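Local coordinates for protein sialidase B (Streptococcus pneumoniae serotype 4, PDB 4XJW) that cleaves terminal sialic acid from oligosaccharides, glycoproteins and glycolipids as an intramolecular trans-sialidase of glycosyl hydrolase family 33, at residues K489-F497 with G534-Y542. The protein carries 1 engineered substitution. Sequence-based numbering, arbitrary orientation.
Sequences KKSSASIPF and GETWSKVSY
Lys489 NZ forms a salt bridge with Glu535, 2.7 Å from OE2 on its syn lone pair and weakly bonded to OE1. The lysine chain is extended, whereas that of Glu535 bends at chi2 (-69°), which turns its carboxylate to NZ; the two side chains cross at about a right angle. Arg465 also pairs with OE2, so two positive charges share this acid and probably stabilise its ionised form.

Ser491 OG points at two carbonyls, 2.8 Å from Glu535 O and 3.0 Å from Gly534 O, with its one proton within reach of both. Its chi1 of -178° sets it at the edge of the Trp537 indole, whose NE1 makes a weak bond to Gly534 O. A water links Ser538 O, at 2.8 Å, to Ser494 O, the latter weakly.

Apolar packing completes the seam. Ala493 CB lies 3.7 Å from Trp537 CB, Pro496 CD meets Val540 CG2 at 3.7 Å, the two side chains reaching toward each other, and the rings of Phe497 and Tyr542 meet edge to edge, CZ 4.0 Å from CE1. Phe497 CZ also approaches Tyr542 OH, at 3.3 Å.

The contact joins successive sheets of the sialidase beta-propeller: strand 489-494, outermost in its sheet and paired with 475-481, runs beside the Asp-box turn 534-537, and the loop after it reaches Tyr542 of strand 541-542. Trp537 stacks on Tyr478 and touches strands 513-518 and 526-530.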
ATOM      1  N   LYS A 489      20.448  -4.103 -20.786  1.00 16.97           N
ATOM      2  CA  LYS A 489      20.516  -5.487 -21.236  1.00 16.16           C
ATOM      3  C   LYS A 489      19.914  -6.359 -20.152  1.00 18.76           C
ATOM      4  O   LYS A 489      19.724  -5.914 -19.023  1.00 18.75           O
ATOM      5  CB  LYS A 489      21.962  -5.917 -21.510  1.00 16.41           C
ATOM      6  CG  LYS A 489      22.796  -6.105 -20.246  1.00 21.47           C
ATOM      7  CD  LYS A 489      24.184  -6.655 -20.579  1.00 22.16           C
ATOM      8  CE  LYS A 489      25.021  -6.841 -19.323  1.00 22.53           C
ATOM      9  NZ  LYS A 489      26.351  -7.456 -19.630  1.00 26.00           N
ATOM     10  N   LYS A 490      19.614  -7.605 -20.486  1.00 14.98           N
ATOM     11  CA  LYS A 490      19.057  -8.518 -19.508  1.00 16.37           C
ATOM     12  C   LYS A 490      20.078  -9.544 -19.054  1.00 17.62           C
ATOM     13  O   LYS A 490      21.011  -9.882 -19.784  1.00 15.79           O
ATOM     14  CB  LYS A 490      17.825  -9.236 -20.072  1.00 17.88           C
ATOM     15  CG  LYS A 490      18.125 -10.452 -20.950  1.00 16.72           C
ATOM     16  CD  LYS A 490      16.855 -11.270 -21.219  1.00 21.85           C
ATOM     17  CE  LYS A 490      17.122 -12.417 -22.193  1.00 24.05           C
ATOM     18  NZ  LYS A 490      18.013 -13.466 -21.615  1.00 19.87           N
ATOM     19  N   SER A 491      19.910 -10.005 -17.825  1.00 13.84           N
ATOM     20  CA  SER A 491      20.591 -11.198 -17.357  1.00 13.63           C
ATOM     21  C   SER A 491      19.517 -12.104 -16.775  1.00 14.16           C
ATOM     22  O   SER A 491      18.879 -11.769 -15.775  1.00 14.32           O
ATOM     23  CB  SER A 491      21.653 -10.848 -16.312  1.00 13.20           C
ATOM     24  OG  SER A 491      22.341 -12.014 -15.903  1.00 18.35           O
ATOM     25  N   SER A 492      19.278 -13.242 -17.419  1.00 15.90           N
ATOM     26  CA  SER A 492      18.227 -14.157 -16.973  1.00 18.74           C
ATOM     27  C   SER A 492      18.759 -15.178 -15.972  1.00 18.00           C
ATOM     28  O   SER A 492      19.878 -15.677 -16.105  1.00 21.13           O
ATOM     29  CB  SER A 492      17.582 -14.879 -18.161  1.00 17.75           C
ATOM     30  OG  SER A 492      16.984 -13.978 -19.068  1.00 21.17           O
ATOM     31  N   ALA A 493      17.943 -15.479 -14.970  1.00 15.12           N
ATOM     32  CA  ALA A 493      18.267 -16.487 -13.979  1.00 15.95           C
ATOM     33  C   ALA A 493      17.062 -17.401 -13.796  1.00 19.32           C
ATOM     34  O   ALA A 493      16.019 -16.983 -13.297  1.00 16.88           O
ATOM     35  CB  ALA A 493      18.641 -15.838 -12.667  1.00 17.89           C
ATOM     36  N   SER A 494      17.190 -18.651 -14.228  1.00 17.74           N
ATOM     37  CA  SER A 494      16.078 -19.595 -14.135  1.00 18.68           C
ATOM     38  C   SER A 494      15.685 -19.849 -12.692  1.00 17.17           C
ATOM     39  O   SER A 494      16.544 -19.909 -11.816  1.00 19.45           O
ATOM     40  CB  SER A 494      16.470 -20.916 -14.793  1.00 22.31           C
ATOM     41  OG  SER A 494      16.174 -20.891 -16.171  1.00 32.60           O
ATOM     42  N   ILE A 495      14.387 -20.000 -12.446  1.00 18.84           N
ATOM     43  CA  ILE A 495      13.902 -20.343 -11.118  1.00 18.03           C
ATOM     44  C   ILE A 495      12.961 -21.542 -11.203  1.00 21.03           C
ATOM     45  O   ILE A 495      12.216 -21.685 -12.181  1.00 22.05           O
ATOM     46  CB  ILE A 495      13.236 -19.124 -10.398  1.00 17.88           C
ATOM     47  CG1 ILE A 495      12.043 -18.594 -11.200  1.00 19.76           C
ATOM     48  CG2 ILE A 495      14.255 -18.017 -10.151  1.00 19.02           C
ATOM     49  CD1 ILE A 495      11.378 -17.368 -10.565  1.00 21.68           C
ATOM     50  N   PRO A 496      12.992 -22.416 -10.183  1.00 20.45           N
ATOM     51  CA  PRO A 496      12.219 -23.669 -10.243  1.00 27.50           C
ATOM     52  C   PRO A 496      10.704 -23.441 -10.173  1.00 24.48           C
ATOM     53  O   PRO A 496      10.002 -24.214  -9.516  1.00 32.52           O
ATOM     54  CB  PRO A 496      12.688 -24.432  -8.994  1.00 32.70           C
ATOM     55  CG  PRO A 496      13.957 -23.745  -8.543  1.00 32.94           C
ATOM     56  CD  PRO A 496      13.799 -22.319  -8.954  1.00 26.00           C
ATOM     57  N   PHE A 497      10.210 -22.415 -10.861  1.00 28.44           N
ATOM     58  CA  PHE A 497       8.827 -21.981 -10.720  1.00 26.99           C
ATOM     59  C   PHE A 497       8.197 -21.584 -12.038  1.00 31.72           C
ATOM     60  O   PHE A 497       8.802 -20.872 -12.840  1.00 33.42           O
ATOM     61  CB  PHE A 497       8.739 -20.793  -9.751  1.00 26.58           C
ATOM     62  CG  PHE A 497       9.290 -21.088  -8.392  1.00 24.19           C
ATOM     63  CD1 PHE A 497       8.604 -21.926  -7.528  1.00 26.88           C
ATOM     64  CD2 PHE A 497      10.501 -20.542  -7.982  1.00 30.01           C
ATOM     65  CE1 PHE A 497       9.109 -22.216  -6.281  1.00 22.75           C
ATOM     66  CE2 PHE A 497      11.016 -20.827  -6.727  1.00 30.13           C
ATOM     67  CZ  PHE A 497      10.319 -21.673  -5.879  1.00 28.42           C
ATOM     68  N   GLY A 534      26.245  -9.303 -11.388  1.00 12.85           N
ATOM     69  CA  GLY A 534      24.960  -9.506 -12.038  1.00 15.05           C
ATOM     70  C   GLY A 534      24.995 -10.173 -13.403  1.00 15.64           C
ATOM     71  O   GLY A 534      23.944 -10.454 -13.974  1.00 17.96           O
ATOM     72  N   GLU A 535      26.188 -10.421 -13.940  1.00 15.46           N
ATOM     73  CA  GLU A 535      26.289 -11.081 -15.242  1.00 16.34           C
ATOM     74  C   GLU A 535      25.689 -12.471 -15.214  1.00 18.32           C
ATOM     75  O   GLU A 535      24.951 -12.862 -16.121  1.00 19.56           O
ATOM     76  CB  GLU A 535      27.743 -11.181 -15.696  1.00 15.99           C
ATOM     77  CG  GLU A 535      28.388  -9.833 -16.020  1.00 16.64           C
ATOM     78  CD  GLU A 535      27.795  -9.204 -17.264  1.00 28.46           C
ATOM     79  OE1 GLU A 535      27.695  -9.902 -18.295  1.00 27.65           O
ATOM     80  OE2 GLU A 535      27.413  -8.022 -17.216  1.00 22.81           O
ATOM     81  N   THR A 536      26.028 -13.225 -14.178  1.00 14.41           N
ATOM     82  CA  THR A 536      25.582 -14.606 -14.048  1.00 15.38           C
ATOM     83  C   THR A 536      25.087 -14.905 -12.636  1.00 15.75           C
ATOM     84  O   THR A 536      25.457 -14.214 -11.683  1.00 15.70           O
ATOM     85  CB  THR A 536      26.701 -15.627 -14.435  1.00 16.68           C
ATOM     86  OG1 THR A 536      27.764 -15.571 -13.483  1.00 16.08           O
ATOM     87  CG2 THR A 536      27.245 -15.358 -15.831  1.00 20.81           C
ATOM     88  N   TRP A 537      24.263 -15.946 -12.509  1.00 14.10           N
ATOM     89  CA  TRP A 537      23.564 -16.257 -11.259  1.00 17.18           C
ATOM     90  C   TRP A 537      23.631 -17.719 -10.856  1.00 16.00           C
ATOM     91  O   TRP A 537      23.630 -18.619 -11.700  1.00 17.07           O
ATOM     92  CB  TRP A 537      22.097 -15.814 -11.346  1.00 14.28           C
ATOM     93  CG  TRP A 537      22.035 -14.336 -11.509  1.00 10.99           C
ATOM     94  CD1 TRP A 537      22.062 -13.648 -12.675  1.00 10.25           C
ATOM     95  CD2 TRP A 537      21.998 -13.365 -10.459  1.00 10.62           C
ATOM     96  NE1 TRP A 537      22.052 -12.282 -12.419  1.00 14.52           N
ATOM     97  CE2 TRP A 537      21.994 -12.091 -11.060  1.00 14.61           C
ATOM     98  CE3 TRP A 537      21.954 -13.450  -9.060  1.00 10.65           C
ATOM     99  CZ2 TRP A 537      21.947 -10.909 -10.319  1.00 11.74           C
ATOM    100  CZ3 TRP A 537      21.898 -12.265  -8.317  1.00 11.70           C
ATOM    101  CH2 TRP A 537      21.901 -11.020  -8.954  1.00 10.46           C
ATOM    102  N   SER A 538      23.667 -17.945  -9.552  1.00 15.61           N
ATOM    103  CA  SER A 538      23.762 -19.293  -9.002  1.00 16.54           C
ATOM    104  C   SER A 538      22.427 -20.030  -9.018  1.00 17.89           C
ATOM    105  O   SER A 538      21.372 -19.458  -9.332  1.00 17.07           O
ATOM    106  CB  SER A 538      24.227 -19.212  -7.561  1.00 19.09           C
ATOM    107  OG  SER A 538      23.163 -18.748  -6.743  1.00 16.81           O
ATOM    108  N   LYS A 539      22.463 -21.309  -8.656  1.00 18.08           N
ATOM    109  CA  LYS A 539      21.232 -22.025  -8.392  1.00 18.41           C
ATOM    110  C   LYS A 539      20.501 -21.401  -7.201  1.00 20.31           C
ATOM    111  O   LYS A 539      21.053 -20.563  -6.466  1.00 18.04           O
ATOM    112  CB  LYS A 539      21.496 -23.512  -8.134  1.00 22.22           C
ATOM    113  CG  LYS A 539      22.264 -24.214  -9.236  1.00 33.49           C
ATOM    114  CD  LYS A 539      21.626 -24.002 -10.601  1.00 37.24           C
ATOM    115  CE  LYS A 539      21.805 -25.240 -11.460  1.00 37.68           C
ATOM    116  NZ  LYS A 539      23.147 -25.841 -11.215  1.00 38.39           N
ATOM    117  N   VAL A 540      19.258 -21.826  -7.023  1.00 17.48           N
ATOM    118  CA  VAL A 540      18.373 -21.293  -5.997  1.00 14.18           C
ATOM    119  C   VAL A 540      18.479 -22.085  -4.700  1.00 19.94           C
ATOM    120  O   VAL A 540      18.512 -23.320  -4.717  1.00 20.29           O
ATOM    121  CB  VAL A 540      16.922 -21.302  -6.492  1.00 15.24           C
ATOM    122  CG1 VAL A 540      15.947 -20.906  -5.402  1.00 16.52           C
ATOM    123  CG2 VAL A 540      16.775 -20.416  -7.726  1.00 18.64           C
ATOM    124  N   SER A 541      18.563 -21.370  -3.584  1.00 17.19           N
ATOM    125  CA  SER A 541      18.480 -21.958  -2.252  1.00 15.65           C
ATOM    126  C   SER A 541      17.307 -21.337  -1.504  1.00 16.03           C
ATOM    127  O   SER A 541      16.687 -20.391  -1.995  1.00 15.66           O
ATOM    128  CB  SER A 541      19.769 -21.709  -1.477  1.00 18.47           C
ATOM    129  OG  SER A 541      20.847 -22.394  -2.075  1.00 23.12           O
ATOM    130  N   TYR A 542      17.011 -21.863  -0.320  1.00 17.64           N
ATOM    131  CA  TYR A 542      15.903 -21.376   0.485  1.00 16.30           C
ATOM    132  C   TYR A 542      16.321 -21.077   1.907  1.00 17.86           C
ATOM    133  O   TYR A 542      17.228 -21.699   2.446  1.00 24.80           O
ATOM    134  CB  TYR A 542      14.737 -22.376   0.475  1.00 17.96           C
ATOM    135  CG  TYR A 542      14.223 -22.660  -0.910  1.00 22.75           C
ATOM    136  CD1 TYR A 542      13.209 -21.889  -1.467  1.00 22.12           C
ATOM    137  CD2 TYR A 542      14.760 -23.693  -1.670  1.00 21.82           C
ATOM    138  CE1 TYR A 542      12.745 -22.141  -2.741  1.00 21.14           C
ATOM    139  CE2 TYR A 542      14.303 -23.951  -2.943  1.00 25.31           C
ATOM    140  CZ  TYR A 542      13.291 -23.176  -3.470  1.00 28.21           C
ATOM    141  OH  TYR A 542      12.832 -23.431  -4.739  1.00 31.34           O
TER
HETATM  142  O   HOH W   1      19.756 -18.791 -11.530  1.00 21.97           O